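Local structure of phospholipase A1 (Streptomyces albidoflavus, 4HYQ) at residues D60-Q65 / L121-S126; S173-R178 / Y184-I189. The protein probably hydrolyses the sn-1 ester bond of glycerophospholipids, releasing a fatty acid and a 2-acyl lysophospholipid. All blocks are in the same frame, centred on the assembly; numbering follows the deposited sequence.

Contact 1 (D60-Q65 / L121-S126); sequences DVLNKQ and LDSVYS
Val-61 and Leu-62 of helix 60-65 meet Ser-123 and Val-124 of helix 121-126 through van der Waals contact, and no hydrogen bond crosses between the two segments. The apolar part centres on Val-124, whose two methyls serve different partners. Its CG1, anti to the backbone N (chi1 174°), meets CG1 of Val-61 at 3.9 Å, the two side chains crossing at about a right angle. Its other branch, CG2, lies 4.0 Å from CG of Leu-62, which reaches across nearer the solvent. CD2 of Leu-62 lies against the helix backbone, 4.0 Å from CA of Val-124. Val-61, on helix 60-65, also touches Ile-80.

The one polar side chain to touch the other helix does so without a bond: OG of Ser-123 rests 3.7 Å from CD1 of Leu-62, on the partly exposed margin. Within helix 121-126, O of Asp-122 accepts both N and OG of Ser-126, from opposite faces of its carbonyl plane.

With axes 10.0 Å apart and only 30° from parallel, these two helices of the SGNH-hydrolase fold are joined by a small apolar patch. With no hydrogen bond across it, the contact rests on methyl packing, with Val-61 and Val-124 buried and Leu-62 and Ser-123 forming the partly exposed border.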
loop_
_atom_site.group_PDB
_atom_site.type_symbol
_atom_site.label_atom_id
_atom_site.label_comp_id
_atom_site.label_asym_id
_atom_site.label_seq_id
_atom_site.Cartn_x
_atom_site.Cartn_y
_atom_site.Cartn_z
ATOM N N ASP A 60 -8.990 2.443 -11.102
ATOM C CA ASP A 60 -8.220 3.653 -11.383
ATOM C C ASP A 60 -6.860 3.292 -11.965
ATOM O O ASP A 60 -6.332 4.016 -12.810
ATOM C CB ASP A 60 -7.958 4.497 -10.124
ATOM C CG ASP A 60 -9.218 5.092 -9.525
ATOM O OD1 ASP A 60 -10.199 5.348 -10.261
ATOM O OD2 ASP A 60 -9.216 5.322 -8.299
ATOM N N VAL A 61 -6.268 2.196 -11.494
ATOM C CA VAL A 61 -4.960 1.806 -12.017
ATOM C C VAL A 61 -5.136 1.487 -13.502
ATOM O O VAL A 61 -4.358 1.946 -14.336
ATOM C CB VAL A 61 -4.387 0.577 -11.262
ATOM C CG1 VAL A 61 -3.084 0.121 -11.906
ATOM C CG2 VAL A 61 -4.135 0.959 -9.802
ATOM N N LEU A 62 -6.183 0.735 -13.822
ATOM C CA LEU A 62 -6.467 0.363 -15.211
ATOM C C LEU A 62 -6.789 1.566 -16.094
ATOM O O LEU A 62 -6.329 1.650 -17.235
ATOM C CB LEU A 62 -7.639 -0.612 -15.262
ATOM C CG LEU A 62 -7.415 -2.016 -14.695
ATOM C CD1 LEU A 62 -8.753 -2.712 -14.507
ATOM C CD2 LEU A 62 -6.511 -2.811 -15.633
ATOM N N ASN A 63 -7.573 2.500 -15.559
ATOM C CA ASN A 63 -7.981 3.689 -16.312
ATOM C C ASN A 63 -6.979 4.838 -16.399
ATOM O O ASN A 63 -6.815 5.451 -17.459
ATOM C CB ASN A 63 -9.290 4.260 -15.732
ATOM C CG ASN A 63 -10.505 3.412 -16.046
ATOM O OD1 ASN A 63 -10.681 2.938 -17.167
ATOM N ND2 ASN A 63 -11.375 3.243 -15.056
ATOM N N LYS A 64 -6.315 5.146 -15.291
ATOM C CA LYS A 64 -5.406 6.284 -15.240
ATOM C C LYS A 64 -3.920 6.050 -15.150
ATOM O O LYS A 64 -3.133 6.976 -15.369
ATOM C CB LYS A 64 -5.745 7.162 -14.039
ATOM C CG LYS A 64 -7.142 7.701 -14.015
ATOM C CD LYS A 64 -7.184 8.959 -13.185
ATOM C CE LYS A 64 -6.334 10.049 -13.842
ATOM N NZ LYS A 64 -6.364 11.304 -13.078
ATOM N N GLN A 65 -3.521 4.836 -14.814
ATOM C CA GLN A 65 -2.115 4.603 -14.585
ATOM C C GLN A 65 -1.335 3.739 -15.558
ATOM O O GLN A 65 -0.115 3.691 -15.474
ATOM C CB GLN A 65 -1.956 4.032 -13.169
ATOM C CG GLN A 65 -2.592 4.913 -12.086
ATOM C CD GLN A 65 -2.297 4.408 -10.686
ATOM O OE1 GLN A 65 -1.343 3.650 -10.480
ATOM N NE2 GLN A 65 -3.087 4.851 -9.712
ATOM N N LEU A 121 -7.880 -7.963 -8.743
ATOM C CA LEU A 121 -6.421 -7.980 -8.776
ATOM C C LEU A 121 -5.945 -8.738 -10.023
ATOM O O LEU A 121 -4.997 -8.314 -10.683
ATOM C CB LEU A 121 -5.848 -8.638 -7.514
ATOM C CG LEU A 121 -6.023 -7.900 -6.180
ATOM C CD1 LEU A 121 -5.387 -8.708 -5.075
ATOM C CD2 LEU A 121 -5.340 -6.531 -6.246
ATOM N N ASP A 122 -6.595 -9.855 -10.356
ATOM C CA ASP A 122 -6.186 -10.592 -11.559
ATOM C C ASP A 122 -6.300 -9.698 -12.792
ATOM O O ASP A 122 -5.426 -9.713 -13.664
ATOM C CB ASP A 122 -7.046 -11.845 -11.783
ATOM C CG ASP A 122 -6.534 -13.053 -11.026
ATOM O OD1 ASP A 122 -5.309 -13.147 -10.791
ATOM O OD2 ASP A 122 -7.361 -13.927 -10.677
ATOM N N SER A 123 -7.389 -8.934 -12.868
ATOM C CA SER A 123 -7.615 -8.025 -13.982
ATOM C C SER A 123 -6.494 -6.978 -14.083
ATOM O O SER A 123 -5.974 -6.704 -15.167
ATOM C CB SER A 123 -8.978 -7.343 -13.810
ATOM O OG SER A 123 -9.215 -6.401 -14.839
ATOM N N VAL A 124 -6.119 -6.383 -12.956
ATOM C CA VAL A 124 -5.053 -5.390 -12.977
ATOM C C VAL A 124 -3.713 -6.047 -13.311
ATOM O O VAL A 124 -2.973 -5.561 -14.169
ATOM C CB VAL A 124 -4.910 -4.672 -11.599
ATOM C CG1 VAL A 124 -3.699 -3.754 -11.604
ATOM C CG2 VAL A 124 -6.167 -3.864 -11.318
ATOM N N TYR A 125 -3.412 -7.163 -12.643
ATOM C CA TYR A 125 -2.127 -7.834 -12.851
ATOM C C TYR A 125 -1.979 -8.312 -14.301
ATOM O O TYR A 125 -0.914 -8.184 -14.893
ATOM C CB TYR A 125 -1.971 -9.027 -11.894
ATOM C CG TYR A 125 -1.847 -8.690 -10.407
ATOM C CD1 TYR A 125 -2.130 -7.410 -9.913
ATOM C CD2 TYR A 125 -1.499 -9.681 -9.487
ATOM C CE1 TYR A 125 -2.077 -7.135 -8.521
ATOM C CE2 TYR A 125 -1.441 -9.421 -8.113
ATOM C CZ TYR A 125 -1.739 -8.155 -7.636
ATOM O OH TYR A 125 -1.751 -7.954 -6.276
ATOM N N SER A 126 -3.044 -8.847 -14.876
ATOM C CA SER A 126 -2.968 -9.313 -16.258
ATOM C C SER A 126 -2.759 -8.180 -17.254
ATOM O O SER A 126 -1.992 -8.325 -18.208
ATOM C CB SER A 126 -4.222 -10.094 -16.622
ATOM O OG SER A 126 -4.204 -11.354 -15.969
#

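Contact 2 (S173-R178 / Y184-I189); sequences SVISKR and YAYGDI
The ring of Tyr-186 lies broadside against helix 173-178, with Ser-176 over one of its faces. CB of Ser-176 stands almost exactly above the middle of the ring, 3.7 Å from the centroid and 6° off the ring normal, which makes this a well-centred CH-pi contact. CA of Ser-176 covers the same face nearer the root of the ring, 3.7 Å from CD1 of Tyr-186. A chi1 near 170° turns the ring away from its own backbone N and carries it from strand 185-187 out to the helix.

Ile-175 comes from another direction. Its CG2 branch sits near the plane of the ring, at the edge, 4.0 Å from CE1 of Tyr-186, and the two side chains cross at about a right angle. One residue of the helix thus covers a face while its neighbour borders the rim. Replacing Tyr-186 by an alanine would probably leave CB of Ser-176 without its aromatic face and open a gap beside CG2 of Ile-175.

The hydroxyl of Ser-176 turns back to its own helix, with OG 2.8 Å from O of Ser-173 and O of Asn-172 also close by. On either side of Tyr-186 in the chain, Ala-185 and Gly-187 hydrogen-bond to the neighbouring strand 136-140, and Ile-175 touches Val-139 there, so the helix packs across two strands of the parallel sheet.

This is helix-on-sheet packing in an alpha/beta fold, the helix leading by a short connection into the edge strand. Its chemistry is aliphatic CH groups against an aromatic ring, while the serine hydroxyl has acceptors on the helix backbone.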
loop_
_atom_site.group_PDB
_atom_site.type_symbol
_atom_site.label_atom_id
_atom_site.label_comp_id
_atom_site.label_asym_id
_atom_site.label_seq_id
_atom_site.Cartn_x
_atom_site.Cartn_y
_atom_site.Cartn_z
ATOM N N SER A 173 -2.568 -11.919 2.341
ATOM C CA SER A 173 -2.573 -13.313 1.899
ATOM C C SER A 173 -3.113 -13.388 0.469
ATOM O O SER A 173 -2.536 -14.060 -0.393
ATOM C CB SER A 173 -3.436 -14.161 2.844
ATOM O OG SER A 173 -3.551 -15.481 2.354
ATOM N N VAL A 174 -4.210 -12.680 0.210
ATOM C CA VAL A 174 -4.817 -12.669 -1.120
ATOM C C VAL A 174 -3.857 -12.058 -2.134
ATOM O O VAL A 174 -3.692 -12.576 -3.248
ATOM C CB VAL A 174 -6.134 -11.862 -1.136
ATOM C CG1 VAL A 174 -6.565 -11.582 -2.573
ATOM C CG2 VAL A 174 -7.234 -12.646 -0.427
ATOM N N ILE A 175 -3.226 -10.949 -1.760
ATOM C CA ILE A 175 -2.288 -10.289 -2.659
ATOM C C ILE A 175 -1.079 -11.179 -2.960
ATOM O O ILE A 175 -0.679 -11.326 -4.116
ATOM C CB ILE A 175 -1.782 -8.957 -2.057
ATOM C CG1 ILE A 175 -2.928 -7.943 -2.043
ATOM C CG2 ILE A 175 -0.577 -8.439 -2.857
ATOM C CD1 ILE A 175 -2.652 -6.706 -1.163
ATOM N N SER A 176 -0.501 -11.775 -1.928
ATOM C CA SER A 176 0.678 -12.613 -2.137
ATOM C C SER A 176 0.370 -13.788 -3.062
ATOM O O SER A 176 1.177 -14.126 -3.933
ATOM C CB SER A 176 1.221 -13.128 -0.802
ATOM O OG SER A 176 0.227 -13.846 -0.086
ATOM N N LYS A 177 -0.798 -14.394 -2.886
ATOM C CA LYS A 177 -1.178 -15.520 -3.727
ATOM C C LYS A 177 -1.418 -15.075 -5.161
ATOM O O LYS A 177 -0.990 -15.748 -6.098
ATOM C CB LYS A 177 -2.418 -16.206 -3.161
ATOM C CG LYS A 177 -2.140 -16.931 -1.858
ATOM C CD LYS A 177 -3.413 -17.465 -1.220
ATOM C CE LYS A 177 -3.094 -18.279 0.027
ATOM N NZ LYS A 177 -4.330 -18.844 0.631
ATOM N N ARG A 178 -2.090 -13.941 -5.343
ATOM C CA ARG A 178 -2.338 -13.469 -6.695
ATOM C C ARG A 178 -1.018 -13.097 -7.380
ATOM O O ARG A 178 -0.826 -13.376 -8.564
ATOM C CB ARG A 178 -3.285 -12.262 -6.680
ATOM C CG ARG A 178 -4.251 -12.232 -7.860
ATOM C CD ARG A 178 -5.552 -13.002 -7.550
ATOM N NE ARG A 178 -5.310 -14.341 -7.017
ATOM C CZ ARG A 178 -4.973 -15.406 -7.743
ATOM N NH1 ARG A 178 -4.830 -15.315 -9.060
ATOM N NH2 ARG A 178 -4.771 -16.573 -7.139
ATOM N N TYR A 184 4.844 -12.637 -10.247
ATOM C CA TYR A 184 5.277 -11.346 -9.725
ATOM C C TYR A 184 5.906 -11.540 -8.362
ATOM O O TYR A 184 5.571 -12.489 -7.652
ATOM C CB TYR A 184 4.069 -10.422 -9.544
ATOM C CG TYR A 184 3.364 -10.022 -10.811
ATOM C CD1 TYR A 184 2.168 -9.309 -10.758
ATOM C CD2 TYR A 184 3.930 -10.265 -12.066
ATOM C CE1 TYR A 184 1.560 -8.840 -11.913
ATOM C CE2 TYR A 184 3.332 -9.795 -13.228
ATOM C CZ TYR A 184 2.149 -9.076 -13.147
ATOM O OH TYR A 184 1.580 -8.542 -14.287
ATOM N N ALA A 185 6.811 -10.643 -7.993
ATOM C CA ALA A 185 7.435 -10.714 -6.675
ATOM C C ALA A 185 6.425 -10.150 -5.685
ATOM O O ALA A 185 5.596 -9.311 -6.055
ATOM C CB ALA A 185 8.702 -9.870 -6.637
ATOM N N TYR A 186 6.468 -10.647 -4.452
ATOM C CA TYR A 186 5.606 -10.134 -3.393
ATOM C C TYR A 186 6.524 -9.485 -2.371
ATOM O O TYR A 186 7.448 -10.128 -1.864
ATOM C CB TYR A 186 4.814 -11.245 -2.699
ATOM C CG TYR A 186 4.108 -10.757 -1.439
ATOM C CD1 TYR A 186 3.032 -9.861 -1.514
ATOM C CD2 TYR A 186 4.533 -11.174 -0.178
ATOM C CE1 TYR A 186 2.397 -9.393 -0.343
ATOM C CE2 TYR A 186 3.909 -10.716 0.993
ATOM C CZ TYR A 186 2.843 -9.827 0.898
ATOM O OH TYR A 186 2.232 -9.387 2.060
ATOM N N GLY A 187 6.271 -8.212 -2.073
ATOM C CA GLY A 187 7.075 -7.493 -1.095
ATOM C C GLY A 187 6.411 -7.613 0.268
ATOM O O GLY A 187 5.313 -7.100 0.467
ATOM N N ASP A 188 7.073 -8.281 1.211
ATOM C CA ASP A 188 6.483 -8.490 2.531
ATOM C C ASP A 188 6.667 -7.294 3.455
ATOM O O ASP A 188 7.557 -7.270 4.295
ATOM C CB ASP A 188 7.089 -9.741 3.181
ATOM C CG ASP A 188 6.253 -10.261 4.336
ATOM O OD1 ASP A 188 5.452 -9.484 4.909
ATOM O OD2 ASP A 188 6.404 -11.456 4.683
ATOM N N ILE A 189 5.808 -6.299 3.287
ATOM C CA ILE A 189 5.860 -5.083 4.088
ATOM C C ILE A 189 5.482 -5.357 5.553
ATOM O O ILE A 189 6.044 -4.748 6.456
ATOM C CB ILE A 189 4.921 -4.029 3.449
ATOM C CG1 ILE A 189 5.532 -3.562 2.118
ATOM C CG2 ILE A 189 4.673 -2.852 4.395
ATOM C CD1 ILE A 189 6.855 -2.819 2.241
#

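In the fold
Both segments of contact 1 precede those of contact 2 in the chain, and the centres of the two contacts lie 16 Å apart. Contact 1 joins helices 58-65 and 117-131; contact 2 lays helix 158-181 on strand 185-187, an outermost strand of the five-stranded parallel sheet. Helices 117-131 and 158-181 connect them: Asp-122 OD1 forms a salt bridge with Arg-178 NH1 at 2.8 Å, and Tyr-125 packs on Ile-175 and Arg-178. Tyr-184 OH probably hydrogen-bonds to Tyr-125 O, at 2.6 Å. Contacts therefore link helix 58-65, through helices 117-131 and 158-181, to the edge strand, and all four segments lie within the GDSL-like family region.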